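PDB 7BR2: lipolytic enzyme, G-D-S-L family from Bacteroides thetaiotaomicron, which metabolises the drug diltiazem in the gut, as a serine esterase of the SGNH hydrolase superfamily. Local coordinates for residues A[11-16]-A[176-181]; A[82-87]-A[131-136]; A[135-140]-A[161-166]. One frame throughout, in Å; residues are numbered along the deposited sequence.

All three contacts lie in the parallel sheet of the hydrolase domain and its surroundings. Contact 2 is the core: strands 82-85 and 131-136 pair directly, through regular backbone hydrogen bonds and apolar side chains on both faces. Contact 1 is only partly buried and sits at the sheet's border, where the loop segment 11-16 lines strand 176-179 with side-chain-to-backbone bonds and waters. Contact 3 is buried, yet joins 135-140 to 161-166 of helix 155-173 by packing and one water, with no direct hydrogen bond between these segments. Contacts 2 and 3 share Thr-135 and Gly-136, whereas a salt bridge from Glu-176 to Arg-131 ties contact 1 to contact 2.

Contact 1 (A[11-16]-A[176-181]); sequences QTVKPF and EFTDWN
In Glu-176, CG stands anti to the carbonyl carbon (chi1 -52°) and the chain runs extended beyond it, which carries the carboxylate across to the backbone of the 11-16 loop. From the loop, Thr-12 reaches back: its OG1 takes the crowded position between the backbone N and the carbonyl carbon (chi1 63°), facing strand 176-179. The two reaches end in two hydrogen bonds. Lys-14 N donates to Glu-176 OE1 at 2.8 Å, meeting the oxygen from above the carboxylate plane. Thr-12 OG1 donates to Phe-177 O at 2.9 Å, again from above the carbonyl plane. The other carboxylate oxygen, OE2, forms a salt bridge with Arg-131, so the acid is gripped at both oxygens and is likely to stay ionised. Lys-14 bends at chi3, laying its CE 3.6 Å from Glu-176 OE1, while its NZ remains 4.9 Å from that oxygen and makes no salt bridge with it.

Strand 176-179 is the outermost strand of the five-stranded parallel sheet, in the 2-1-3-4-5 order of the SGNH hydrolase fold. Its inner side is bonded to strand 131-136 through Glu-176 and Thr-178; the 11-16 loop runs along its outer margin and across the face that carries Val-133, joined to the strand by side chains and waters and not as a sixth strand. One water accepts from Phe-177 N, and its oxygen lies 3.0 Å from Thr-12 O, to which it donates; a second donates to Thr-12 OG1 and is also hydrogen-bonded to Thr-178 OG1. Beneath these polar links Val-13 turns its CG2 onto Thr-178 CB at 4.0 Å, the two side chains crossing at about a right angle. Where the strand ends, Asp-179 OD1 accepts a capping bond of 2.8 Å from Asn-181 N, at the entry to helix 181-194.

Contact 2 (A[82-87]-A[131-136]); sequences VLMVTF and RIVMTG
Strands 82-85 and 131-136 run parallel as neighbours within the five-stranded sheet of the SGNH hydrolase fold, the two ends of a beta-alpha-beta unit whose helix is 102-125. Met-84 illustrates how closely they fit. Its CB lies 3.8 Å from Thr-135 CG2, and its CG meets the same methyl at 3.6 Å. Its chi1 (-83°) and the bend at chi2 (60°) set SD against Val-133 CB at 3.7 Å; the second bend, at chi3 (62°), turns CE away from strand 131-136, toward the ring of Phe-16. On this same face of the sheet Val-82 lies alongside Arg-131: Val-82 CG1 sits over the centre of one guanidinium face, and CG2 touches Arg-131 NH2 at 3.7 Å. The arginine bends at chi3 and sends NH1 on to a salt bridge with Glu-176 and a hydrogen bond with Lys-14 O. An alanine here would remove the guanidinium that rests on Val-82 and bonds Glu-176 and Lys-14 O, and would probably loosen the 11-16 loop against the sheet and leave the Glu-176 carboxylate less well held.

On the opposite face the paired side chains are apolar: Ile-132 CD1 reaches Leu-83 CD2, Met-134 curls back to set its CE 3.8 Å from Val-85 CB, and Phe-124 of helix 102-125 packs on Leu-83 and Val-85.

Between the faces runs a regular parallel ladder. Leu-83 N donates to Arg-131 O at 2.8 Å, nearly along the C=O axis, Val-133 N returns a bond to Leu-83 O, and Val-85 N meets Val-133 O in the carbonyl plane. Within the pair, Val-85 O receives Thr-135 N at 3.0 Å and, weakly, Thr-135 OG1 at 3.4 Å.

Contact 3 (A[135-140]-A[161-166]); sequences TGTSPY and RIIEYQ
Buried packing of a helix against the end of a strand defines this contact, which lies within the beta-alpha-beta unit of strand 131-136, helix 155-173 and strand 176-179. The helix faces the point where strand 131-136 gives way to a loop, and Ile-163 and Gln-166, three residues apart on it, do the touching. Ile-163 points its CB toward the strand, and with CD1 anti to CA (chi2 178°) it lays its whole side chain along the backbone of Gly-136 and Thr-137. CG2 rests on Gly-136 CA at 3.9 Å, while CD1 ends 3.6 Å from Thr-137 O. A CB on Gly-136 would fall only 2.7 Å from Ile-163 CG2, a clash, so the bare CA is what lets the helix come this near. Across the tip, Thr-137 CG2 meets Ile-163 CD1 at 3.9 Å, the two side chains crossing at about a right angle.

Thr-137 keeps CG2 in the crowded position because its OG1 stands anti to the backbone N (chi1 173°), from where it donates to a lone pair of Ser-138 O at 2.9 Å. On its other side Gly-136 is bonded through its backbone to Thr-178 and Trp-180, which fixes the strand end beside strand 176-179.

Gln-166 supplies the polar part. Its extended chain places OE1 2.7 Å from a water that donates to it, though other acceptors compete for that water's protons; the same water accepts from Thr-137 N at 2.7 Å. The amide's NE2 makes a weak hydrogen bond with Val-85 O on the neighbouring strand. No direct hydrogen bond joins 135-140 to 161-166, so packing of the Ile-163 side chain on backbone, with one water, carries the contact, and the buried Thr-137 N-H is satisfied through that water.

Contact 1 (A[11-16]-A[176-181])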
loop_
_atom_site.group_PDB
_atom_site.type_symbol
_atom_site.label_atom_id
_atom_site.label_comp_id
_atom_site.label_asym_id
_atom_site.label_seq_id
_atom_site.Cartn_x
_atom_site.Cartn_y
_atom_site.Cartn_z
ATOM N N GLN A 11 7.462 5.785 14.692
ATOM C CA GLN A 11 8.050 6.294 13.456
ATOM C C GLN A 11 9.528 5.932 13.340
ATOM O O GLN A 11 10.359 6.381 14.139
ATOM C CB GLN A 11 7.881 7.813 13.376
ATOM C CG GLN A 11 8.638 8.460 12.200
ATOM C CD GLN A 11 8.348 9.950 12.030
ATOM O OE1 GLN A 11 7.299 10.444 12.441
ATOM N NE2 GLN A 11 9.285 10.672 11.422
ATOM N N THR A 12 9.852 5.142 12.316
ATOM C CA THR A 12 11.224 4.836 11.951
ATOM C C THR A 12 11.551 5.296 10.534
ATOM O O THR A 12 12.702 5.162 10.098
ATOM C CB THR A 12 11.490 3.329 12.078
ATOM O OG1 THR A 12 10.651 2.615 11.158
ATOM C CG2 THR A 12 11.188 2.850 13.500
ATOM N N VAL A 13 10.571 5.838 9.809
ATOM C CA VAL A 13 10.721 6.257 8.416
ATOM C C VAL A 13 10.096 7.637 8.267
ATOM O O VAL A 13 8.938 7.840 8.644
ATOM C CB VAL A 13 10.068 5.244 7.450
ATOM C CG1 VAL A 13 10.104 5.758 6.003
ATOM C CG2 VAL A 13 10.765 3.901 7.548
ATOM N N LYS A 14 10.853 8.592 7.737
ATOM C CA LYS A 14 10.287 9.926 7.594
ATOM C C LYS A 14 9.142 9.907 6.588
ATOM O O LYS A 14 9.201 9.173 5.596
ATOM C CB LYS A 14 11.322 10.951 7.137
ATOM C CG LYS A 14 12.051 11.667 8.246
ATOM C CD LYS A 14 13.102 12.582 7.637
ATOM C CE LYS A 14 14.300 11.832 7.080
ATOM N NZ LYS A 14 15.334 12.783 6.570
ATOM N N PRO A 15 8.085 10.686 6.821
ATOM C CA PRO A 15 6.988 10.750 5.850
ATOM C C PRO A 15 7.454 11.336 4.525
ATOM O O PRO A 15 8.452 12.052 4.445
ATOM C CB PRO A 15 5.967 11.680 6.520
ATOM C CG PRO A 15 6.727 12.389 7.616
ATOM C CD PRO A 15 7.797 11.458 8.047
ATOM N N PHE A 16 6.718 11.015 3.465
ATOM C CA PHE A 16 6.967 11.667 2.186
ATOM C C PHE A 16 6.458 13.111 2.242
ATOM O O PHE A 16 5.502 13.427 2.961
ATOM C CB PHE A 16 6.277 10.891 1.051
ATOM C CG PHE A 16 6.635 9.414 0.999
ATOM C CD1 PHE A 16 7.936 8.995 1.187
ATOM C CD2 PHE A 16 5.656 8.450 0.765
ATOM C CE1 PHE A 16 8.268 7.638 1.138
ATOM C CE2 PHE A 16 5.982 7.085 0.713
ATOM C CZ PHE A 16 7.292 6.684 0.905
ATOM N N GLU A 176 17.149 4.492 6.914
ATOM C CA GLU A 176 16.021 4.131 7.757
ATOM C C GLU A 176 15.659 2.663 7.552
ATOM O O GLU A 176 16.017 2.045 6.549
ATOM C CB GLU A 176 14.816 5.036 7.472
ATOM C CG GLU A 176 15.168 6.528 7.539
ATOM C CD GLU A 176 14.077 7.444 7.000
ATOM O OE1 GLU A 176 13.667 8.364 7.738
ATOM O OE2 GLU A 176 13.651 7.265 5.837
ATOM N N PHE A 177 14.951 2.097 8.531
ATOM C CA PHE A 177 14.586 0.690 8.478
ATOM C C PHE A 177 13.178 0.516 9.027
ATOM O O PHE A 177 12.825 1.106 10.053
ATOM C CB PHE A 177 15.566 -0.184 9.288
ATOM C CG PHE A 177 15.151 -1.636 9.384
ATOM C CD1 PHE A 177 14.284 -2.079 10.388
ATOM C CD2 PHE A 177 15.619 -2.565 8.457
ATOM C CE1 PHE A 177 13.888 -3.414 10.460
ATOM C CE2 PHE A 177 15.234 -3.909 8.526
ATOM C CZ PHE A 177 14.367 -4.331 9.533
ATOM N N THR A 178 12.395 -0.328 8.357
ATOM C CA THR A 178 11.119 -0.797 8.873
ATOM C C THR A 178 10.942 -2.245 8.436
ATOM O O THR A 178 11.551 -2.695 7.465
ATOM C CB THR A 178 9.957 0.064 8.389
ATOM O OG1 THR A 178 8.754 -0.372 9.026
ATOM C CG2 THR A 178 9.796 -0.056 6.881
ATOM N N ASP A 179 10.114 -2.985 9.168
ATOM C CA ASP A 179 9.986 -4.420 8.953
ATOM C C ASP A 179 8.521 -4.804 8.865
ATOM O O ASP A 179 7.717 -4.390 9.708
ATOM C CB ASP A 179 10.679 -5.205 10.068
ATOM C CG ASP A 179 10.601 -6.709 9.859
ATOM O OD1 ASP A 179 10.553 -7.157 8.684
ATOM O OD2 ASP A 179 10.583 -7.443 10.872
ATOM N N TRP A 180 8.165 -5.555 7.821
ATOM C CA TRP A 180 6.838 -6.154 7.749
ATOM C C TRP A 180 6.791 -7.549 8.354
ATOM O O TRP A 180 5.709 -8.028 8.690
ATOM C CB TRP A 180 6.351 -6.248 6.291
ATOM C CG TRP A 180 5.876 -4.969 5.621
ATOM C CD1 TRP A 180 4.940 -4.080 6.089
ATOM C CD2 TRP A 180 6.279 -4.483 4.335
ATOM N NE1 TRP A 180 4.763 -3.061 5.181
ATOM C CE2 TRP A 180 5.571 -3.286 4.096
ATOM C CE3 TRP A 180 7.181 -4.941 3.364
ATOM C CZ2 TRP A 180 5.732 -2.543 2.925
ATOM C CZ3 TRP A 180 7.346 -4.192 2.201
ATOM C CH2 TRP A 180 6.625 -3.008 1.995
ATOM N N ASN A 181 7.937 -8.213 8.471
ATOM C CA ASN A 181 7.951 -9.643 8.760
ATOM C C ASN A 181 7.447 -9.927 10.175
ATOM O O ASN A 181 6.482 -10.675 10.366
ATOM C CB ASN A 181 9.370 -10.183 8.556
ATOM C CG ASN A 181 9.393 -11.673 8.318
ATOM O OD1 ASN A 181 9.082 -12.459 9.208
ATOM N ND2 ASN A 181 9.754 -12.072 7.100
HETATM O O HOH W 1 9.093 0.540 11.830
HETATM O O HOH W 2 15.248 3.942 11.083
#

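Contact 2 (A[82-87]-A[131-136])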
loop_
_atom_site.group_PDB
_atom_site.type_symbol
_atom_site.label_atom_id
_atom_site.label_comp_id
_atom_site.label_asym_id
_atom_site.label_seq_id
_atom_site.Cartn_x
_atom_site.Cartn_y
_atom_site.Cartn_z
ATOM N N VAL A 82 13.094 8.951 -2.659
ATOM C CA VAL A 82 13.035 7.966 -1.586
ATOM C C VAL A 82 12.910 6.588 -2.225
ATOM O O VAL A 82 11.992 6.355 -3.014
ATOM C CB VAL A 82 11.853 8.221 -0.626
ATOM C CG1 VAL A 82 11.978 7.337 0.597
ATOM C CG2 VAL A 82 11.805 9.688 -0.204
ATOM N N LEU A 83 13.798 5.670 -1.847
ATOM C CA LEU A 83 13.854 4.326 -2.422
ATOM C C LEU A 83 13.662 3.306 -1.307
ATOM O O LEU A 83 14.448 3.267 -0.356
ATOM C CB LEU A 83 15.186 4.085 -3.142
ATOM C CG LEU A 83 15.460 2.680 -3.711
ATOM C CD1 LEU A 83 14.461 2.319 -4.779
ATOM C CD2 LEU A 83 16.870 2.564 -4.255
ATOM N N MET A 84 12.589 2.525 -1.395
ATOM C CA MET A 84 12.354 1.414 -0.487
ATOM C C MET A 84 12.829 0.120 -1.140
ATOM O O MET A 84 12.594 -0.101 -2.328
ATOM C CB MET A 84 10.873 1.327 -0.115
ATOM C CG MET A 84 10.451 2.271 1.015
ATOM S SD MET A 84 10.693 4.044 0.696
ATOM C CE MET A 84 9.613 4.322 -0.711
ATOM N N VAL A 85 13.520 -0.720 -0.367
ATOM C CA VAL A 85 14.166 -1.930 -0.873
ATOM C C VAL A 85 13.694 -3.121 -0.043
ATOM O O VAL A 85 13.874 -3.139 1.179
ATOM C CB VAL A 85 15.701 -1.812 -0.843
ATOM C CG1 VAL A 85 16.364 -3.060 -1.401
ATOM C CG2 VAL A 85 16.171 -0.560 -1.592
ATOM N N THR A 86 13.047 -4.090 -0.695
ATOM C CA THR A 86 12.566 -5.306 -0.047
ATOM C C THR A 86 12.855 -6.511 -0.935
ATOM O O THR A 86 12.733 -6.433 -2.163
ATOM C CB THR A 86 11.067 -5.232 0.263
ATOM O OG1 THR A 86 10.692 -6.377 1.043
ATOM C CG2 THR A 86 10.226 -5.188 -1.022
ATOM N N PHE A 87 13.266 -7.614 -0.315
ATOM C CA PHE A 87 13.623 -8.824 -1.045
ATOM C C PHE A 87 13.744 -9.958 -0.040
ATOM O O PHE A 87 13.656 -9.751 1.175
ATOM C CB PHE A 87 14.934 -8.665 -1.829
ATOM C CG PHE A 87 16.148 -8.523 -0.956
ATOM C CD1 PHE A 87 16.364 -7.362 -0.233
ATOM C CD2 PHE A 87 17.064 -9.557 -0.847
ATOM C CE1 PHE A 87 17.475 -7.237 0.578
ATOM C CE2 PHE A 87 18.173 -9.437 -0.045
ATOM C CZ PHE A 87 18.383 -8.275 0.671
ATOM N N ARG A 131 16.983 9.222 -0.415
ATOM C CA ARG A 131 16.777 8.585 0.873
ATOM C C ARG A 131 16.524 7.087 0.691
ATOM O O ARG A 131 15.600 6.688 -0.033
ATOM C CB ARG A 131 15.607 9.253 1.591
ATOM C CG ARG A 131 15.307 8.677 2.965
ATOM C CD ARG A 131 14.628 9.700 3.868
ATOM N NE ARG A 131 13.339 10.205 3.396
ATOM C CZ ARG A 131 12.157 9.734 3.790
ATOM N NH1 ARG A 131 12.093 8.722 4.650
ATOM N NH2 ARG A 131 11.035 10.274 3.324
ATOM N N ILE A 132 17.327 6.259 1.364
ATOM C CA ILE A 132 17.239 4.805 1.263
ATOM C C ILE A 132 16.464 4.268 2.462
ATOM O O ILE A 132 16.752 4.625 3.610
ATOM C CB ILE A 132 18.639 4.166 1.178
ATOM C CG1 ILE A 132 19.456 4.779 0.039
ATOM C CG2 ILE A 132 18.537 2.672 0.945
ATOM C CD1 ILE A 132 18.855 4.527 -1.336
ATOM N N VAL A 133 15.471 3.415 2.203
ATOM C CA VAL A 133 14.653 2.818 3.258
ATOM C C VAL A 133 14.654 1.300 3.090
ATOM O O VAL A 133 14.000 0.765 2.178
ATOM C CB VAL A 133 13.220 3.364 3.249
ATOM C CG1 VAL A 133 12.400 2.725 4.354
ATOM C CG2 VAL A 133 13.231 4.894 3.384
ATOM N N MET A 134 15.353 0.597 3.984
ATOM C CA MET A 134 15.268 -0.858 4.001
ATOM C C MET A 134 13.921 -1.261 4.577
ATOM O O MET A 134 13.545 -0.795 5.655
ATOM C CB MET A 134 16.405 -1.446 4.837
ATOM C CG MET A 134 17.795 -1.212 4.271
ATOM S SD MET A 134 18.101 -2.129 2.761
ATOM C CE MET A 134 18.492 -0.812 1.607
ATOM N N THR A 135 13.165 -2.082 3.847
ATOM C CA THR A 135 11.846 -2.522 4.301
ATOM C C THR A 135 11.843 -4.044 4.288
ATOM O O THR A 135 11.841 -4.661 3.217
ATOM C CB THR A 135 10.705 -1.971 3.439
ATOM O OG1 THR A 135 10.695 -2.642 2.171
ATOM C CG2 THR A 135 10.882 -0.517 3.200
ATOM N N GLY A 136 11.831 -4.646 5.479
ATOM C CA GLY A 136 11.883 -6.090 5.596
ATOM C C GLY A 136 10.652 -6.716 4.993
ATOM O O GLY A 136 9.538 -6.299 5.315
#

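Contact 3 (A[135-140]-A[161-166])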
loop_
_atom_site.group_PDB
_atom_site.type_symbol
_atom_site.label_atom_id
_atom_site.label_comp_id
_atom_site.label_asym_id
_atom_site.label_seq_id
_atom_site.Cartn_x
_atom_site.Cartn_y
_atom_site.Cartn_z
ATOM N N THR A 135 13.165 -2.082 3.847
ATOM C CA THR A 135 11.846 -2.522 4.301
ATOM C C THR A 135 11.843 -4.044 4.288
ATOM O O THR A 135 11.841 -4.661 3.217
ATOM C CB THR A 135 10.705 -1.971 3.439
ATOM O OG1 THR A 135 10.695 -2.642 2.171
ATOM C CG2 THR A 135 10.882 -0.517 3.200
ATOM N N GLY A 136 11.831 -4.646 5.479
ATOM C CA GLY A 136 11.883 -6.090 5.596
ATOM C C GLY A 136 10.652 -6.716 4.993
ATOM O O GLY A 136 9.538 -6.299 5.315
ATOM N N THR A 137 10.835 -7.669 4.079
ATOM C CA THR A 137 9.702 -8.231 3.350
ATOM C C THR A 137 8.659 -8.843 4.287
ATOM O O THR A 137 8.962 -9.296 5.398
ATOM C CB THR A 137 10.163 -9.306 2.370
ATOM O OG1 THR A 137 9.014 -9.936 1.795
ATOM C CG2 THR A 137 11.001 -10.363 3.073
ATOM N N SER A 138 7.412 -8.850 3.811
ATOM C CA SER A 138 6.359 -9.631 4.426
ATOM C C SER A 138 6.785 -11.103 4.509
ATOM O O SER A 138 7.629 -11.559 3.737
ATOM C CB SER A 138 5.061 -9.469 3.625
ATOM O OG SER A 138 5.263 -9.728 2.248
ATOM N N PRO A 139 6.205 -11.874 5.426
ATOM C CA PRO A 139 6.764 -13.192 5.740
ATOM C C PRO A 139 6.171 -14.329 4.918
ATOM O O PRO A 139 5.110 -14.212 4.305
ATOM C CB PRO A 139 6.394 -13.358 7.220
ATOM C CG PRO A 139 5.032 -12.693 7.306
ATOM C CD PRO A 139 5.066 -11.541 6.312
ATOM N N TYR A 140 6.898 -15.447 4.915
ATOM C CA TYR A 140 6.329 -16.726 4.506
ATOM C C TYR A 140 5.589 -17.326 5.699
ATOM O O TYR A 140 6.194 -17.579 6.748
ATOM C CB TYR A 140 7.417 -17.674 4.012
ATOM C CG TYR A 140 6.893 -19.033 3.602
ATOM C CD1 TYR A 140 6.288 -19.227 2.367
ATOM C CD2 TYR A 140 6.983 -20.120 4.462
ATOM C CE1 TYR A 140 5.798 -20.470 1.995
ATOM C CE2 TYR A 140 6.493 -21.375 4.094
ATOM C CZ TYR A 140 5.902 -21.541 2.864
ATOM O OH TYR A 140 5.419 -22.783 2.498
ATOM N N ARG A 161 16.739 -13.799 8.671
ATOM C CA ARG A 161 18.182 -13.547 8.656
ATOM C C ARG A 161 18.544 -12.485 7.625
ATOM O O ARG A 161 19.360 -11.588 7.893
ATOM C CB ARG A 161 18.944 -14.837 8.364
ATOM C CG ARG A 161 19.065 -15.778 9.531
ATOM C CD ARG A 161 19.943 -16.961 9.156
ATOM N NE ARG A 161 21.366 -16.634 9.229
ATOM C CZ ARG A 161 22.328 -17.403 8.726
ATOM N NH1 ARG A 161 22.009 -18.536 8.105
ATOM N NH2 ARG A 161 23.603 -17.046 8.847
ATOM N N ILE A 162 17.973 -12.596 6.421
ATOM C CA ILE A 162 18.215 -11.571 5.405
ATOM C C ILE A 162 17.743 -10.203 5.908
ATOM O O ILE A 162 18.429 -9.182 5.745
ATOM C CB ILE A 162 17.541 -11.966 4.072
ATOM C CG1 ILE A 162 18.114 -13.290 3.552
ATOM C CG2 ILE A 162 17.735 -10.869 3.033
ATOM C CD1 ILE A 162 17.384 -13.862 2.363
ATOM N N ILE A 163 16.585 -10.169 6.563
ATOM C CA ILE A 163 16.063 -8.901 7.059
ATOM C C ILE A 163 16.972 -8.317 8.138
ATOM O O ILE A 163 17.165 -7.101 8.204
ATOM C CB ILE A 163 14.623 -9.084 7.556
ATOM C CG1 ILE A 163 13.733 -9.471 6.372
ATOM C CG2 ILE A 163 14.135 -7.811 8.223
ATOM C CD1 ILE A 163 12.300 -9.730 6.707
ATOM N N GLU A 164 17.568 -9.166 8.979
ATOM C CA GLU A 164 18.520 -8.667 9.972
ATOM C C GLU A 164 19.772 -8.114 9.309
ATOM O O GLU A 164 20.326 -7.100 9.762
ATOM C CB GLU A 164 18.877 -9.763 10.982
ATOM C CG GLU A 164 18.156 -9.656 12.329
ATOM C CD GLU A 164 18.188 -8.230 12.920
ATOM O OE1 GLU A 164 19.296 -7.745 13.263
ATOM O OE2 GLU A 164 17.113 -7.604 13.070
ATOM N N TYR A 165 20.238 -8.761 8.240
ATOM C CA TYR A 165 21.352 -8.177 7.501
ATOM C C TYR A 165 20.974 -6.804 6.940
ATOM O O TYR A 165 21.782 -5.861 6.978
ATOM C CB TYR A 165 21.808 -9.105 6.384
ATOM C CG TYR A 165 23.158 -8.702 5.856
ATOM C CD1 TYR A 165 23.284 -7.671 4.927
ATOM C CD2 TYR A 165 24.308 -9.324 6.302
ATOM C CE1 TYR A 165 24.518 -7.277 4.453
ATOM C CE2 TYR A 165 25.556 -8.944 5.825
ATOM C CZ TYR A 165 25.651 -7.918 4.903
ATOM O OH TYR A 165 26.883 -7.536 4.431
ATOM N N GLN A 166 19.738 -6.670 6.442
ATOM C CA GLN A 166 19.254 -5.363 6.006
ATOM C C GLN A 166 19.288 -4.347 7.144
ATOM O O GLN A 166 19.768 -3.222 6.968
ATOM C CB GLN A 166 17.831 -5.480 5.469
ATOM C CG GLN A 166 17.703 -5.958 4.062
ATOM C CD GLN A 166 16.263 -5.959 3.624
ATOM O OE1 GLN A 166 15.496 -6.851 3.987
ATOM N NE2 GLN A 166 15.876 -4.946 2.857
HETATM O O HOH W 3 13.261 -7.838 2.896
#